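Local coordinates for protein alpha-L-rhamnosidase (Streptomyces avermitilis, PDB 3W5M) that hydrolyses terminal alpha-L-rhamnose residues from citrus flavonoid glycosides and gum arabic, and carries a calcium-dependent rhamnose-binding module, at residues L343-T348 with K352-Q357. Sequence-based numbering, arbitrary orientation.
Sequences LAPGWT and KRVQYQ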
loop_
_atom_site.group_PDB
_atom_site.type_symbol
_atom_site.label_atom_id
_atom_site.label_comp_id
_atom_site.label_asym_id
_atom_site.label_seq_id
_atom_site.Cartn_x
_atom_site.Cartn_y
_atom_site.Cartn_z
ATOM N N LEU A 343 -9.000 6.732 -2.335
ATOM C CA LEU A 343 -9.165 5.353 -1.829
ATOM C C LEU A 343 -9.525 5.272 -0.336
ATOM O O LEU A 343 -9.079 4.356 0.361
ATOM C CB LEU A 343 -7.883 4.543 -2.134
ATOM C CG LEU A 343 -7.335 4.660 -3.554
ATOM C CD1 LEU A 343 -6.014 3.892 -3.614
ATOM C CD2 LEU A 343 -8.328 4.048 -4.522
ATOM N N ALA A 344 -10.321 6.226 0.157
ATOM C CA ALA A 344 -10.723 6.256 1.566
ATOM C C ALA A 344 -11.700 5.106 1.733
ATOM O O ALA A 344 -12.539 4.901 0.866
ATOM C CB ALA A 344 -11.424 7.564 1.891
ATOM N N PRO A 345 -11.678 4.399 2.882
ATOM C CA PRO A 345 -11.003 4.628 4.132
ATOM C C PRO A 345 -9.678 3.851 4.228
ATOM O O PRO A 345 -9.007 3.957 5.240
ATOM C CB PRO A 345 -12.003 4.073 5.156
ATOM C CG PRO A 345 -12.674 2.948 4.456
ATOM C CD PRO A 345 -12.647 3.291 2.970
ATOM N N GLY A 346 -9.326 3.078 3.206
ATOM C CA GLY A 346 -8.095 2.264 3.282
ATOM C C GLY A 346 -8.432 0.837 3.704
ATOM O O GLY A 346 -9.594 0.524 3.940
ATOM N N TRP A 347 -7.402 -0.018 3.802
ATOM C CA TRP A 347 -7.568 -1.438 4.035
ATOM C C TRP A 347 -7.203 -1.782 5.480
ATOM O O TRP A 347 -6.072 -1.545 5.924
ATOM C CB TRP A 347 -6.609 -2.217 3.129
ATOM C CG TRP A 347 -6.793 -3.704 3.114
ATOM C CD1 TRP A 347 -7.792 -4.432 3.683
ATOM C CD2 TRP A 347 -5.978 -4.633 2.388
ATOM N NE1 TRP A 347 -7.634 -5.772 3.388
ATOM C CE2 TRP A 347 -6.516 -5.922 2.613
ATOM C CE3 TRP A 347 -4.808 -4.501 1.621
ATOM C CZ2 TRP A 347 -5.942 -7.078 2.065
ATOM C CZ3 TRP A 347 -4.255 -5.631 1.054
ATOM C CH2 TRP A 347 -4.813 -6.913 1.286
ATOM N N THR A 348 -8.196 -2.289 6.189
ATOM C CA THR A 348 -8.003 -2.947 7.486
ATOM C C THR A 348 -8.744 -4.288 7.457
ATOM O O THR A 348 -9.514 -4.565 6.514
ATOM C CB THR A 348 -8.494 -2.087 8.661
ATOM O OG1 THR A 348 -9.842 -1.639 8.415
ATOM C CG2 THR A 348 -7.556 -0.865 8.887
ATOM N N LYS A 352 -12.704 -6.679 12.169
ATOM C CA LYS A 352 -12.191 -6.177 13.440
ATOM C C LYS A 352 -12.245 -4.671 13.574
ATOM O O LYS A 352 -12.537 -4.156 14.662
ATOM C CB LYS A 352 -10.770 -6.693 13.690
ATOM C CG LYS A 352 -10.754 -8.216 13.843
ATOM C CD LYS A 352 -9.429 -8.725 14.355
ATOM C CE LYS A 352 -9.509 -10.214 14.631
ATOM N NZ LYS A 352 -8.271 -10.631 15.344
ATOM N N ARG A 353 -11.963 -3.953 12.487
ATOM C CA ARG A 353 -11.962 -2.491 12.572
ATOM C C ARG A 353 -12.122 -1.883 11.178
ATOM O O ARG A 353 -11.736 -2.492 10.151
ATOM C CB ARG A 353 -10.688 -1.966 13.249
ATOM C CG ARG A 353 -9.429 -2.091 12.390
ATOM C CD ARG A 353 -8.146 -1.710 13.123
ATOM N NE ARG A 353 -7.863 -2.698 14.175
ATOM C CZ ARG A 353 -7.926 -2.433 15.479
ATOM N NH1 ARG A 353 -8.221 -1.196 15.910
ATOM N NH2 ARG A 353 -7.690 -3.407 16.360
ATOM N N VAL A 354 -12.745 -0.713 11.148
ATOM C CA VAL A 354 -12.739 0.114 9.949
ATOM C C VAL A 354 -12.289 1.512 10.396
ATOM O O VAL A 354 -12.602 1.949 11.498
ATOM C CB VAL A 354 -14.101 0.113 9.222
ATOM C CG1 VAL A 354 -15.179 0.831 10.018
ATOM C CG2 VAL A 354 -13.965 0.687 7.791
ATOM N N GLN A 355 -11.562 2.217 9.539
ATOM C CA GLN A 355 -11.044 3.537 9.911
ATOM C C GLN A 355 -11.975 4.606 9.329
ATOM O O GLN A 355 -12.454 4.438 8.224
ATOM C CB GLN A 355 -9.610 3.711 9.396
ATOM C CG GLN A 355 -8.654 2.735 10.054
ATOM C CD GLN A 355 -7.195 3.151 9.983
ATOM O OE1 GLN A 355 -6.571 3.532 11.005
ATOM N NE2 GLN A 355 -6.651 3.084 8.801
ATOM N N TYR A 356 -12.261 5.662 10.083
ATOM C CA TYR A 356 -13.096 6.784 9.557
ATOM C C TYR A 356 -12.256 8.055 9.398
ATOM O O TYR A 356 -11.165 8.216 10.005
ATOM C CB TYR A 356 -14.339 7.050 10.444
ATOM C CG TYR A 356 -14.037 7.740 11.758
ATOM C CD1 TYR A 356 -13.907 9.140 11.834
ATOM C CD2 TYR A 356 -13.874 6.994 12.934
ATOM C CE1 TYR A 356 -13.623 9.777 13.037
ATOM C CE2 TYR A 356 -13.618 7.625 14.153
ATOM C CZ TYR A 356 -13.489 9.006 14.201
ATOM O OH TYR A 356 -13.192 9.655 15.377
ATOM N N GLN A 357 -12.759 8.947 8.548
ATOM C CA GLN A 357 -12.084 10.210 8.208
ATOM C C GLN A 357 -12.920 11.365 8.726
ATOM O O GLN A 357 -14.141 11.249 8.841
ATOM C CB GLN A 357 -11.882 10.362 6.679
ATOM C CG GLN A 357 -11.010 9.285 6.003
ATOM C CD GLN A 357 -11.574 7.886 6.096
ATOM O OE1 GLN A 357 -12.689 7.617 5.625
ATOM N NE2 GLN A 357 -10.825 6.980 6.764
HETATM O O HOH W 1 -10.378 0.839 7.328
#
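The carboxamide of Gln357 presents one face to Ala344 and Pro345: Ala344 CB stands over that face, 3.9 Å from OE1, while Pro345 CA approaches obliquely on the same side, 3.5 Å from NE2. Pro345 CB slips toward the edge between those polar atoms. At the nitrogen edge, Gln357 NE2 gives a weak hydrogen bond of 3.4 Å to Gln355 O, which also accepts from Thr324; OE1 is hydrogen-bonded by Tyr329. The Gln355 amide is met face-on by Thr348 CG2, 4.1 Å from NE2; Val476 and Asp477 hold its polar ends. Pro345, preceded by a cis peptide bond, brings its CB to 3.1 Å from Gln355 O. Residues 344-348 run at 161° to residues 353-357, nearly opposite in direction though not as a strand; the latter belong to strand 353-360, between strands 316-326 and 471-474 in a mixed sheet of the rhamnosidase N-terminal region. Helix 658-671 of the six-hairpin glycosidase region packs on Thr348 and Gln355, tying that sheet to the barrel. Thr348 OG1 sits between its backbone N and carbonyl carbon (chi1 51°), which turns it to Arg353 O at 2.7 Å, above the carbonyl plane by 45°. A water donates to Thr348 OG1 at 2.8 Å and accepts from Gln355 N at 2.9 Å. A valine at Thr348 would probably deprive Arg353 O of this donor and leave the water without its hydroxyl acceptor.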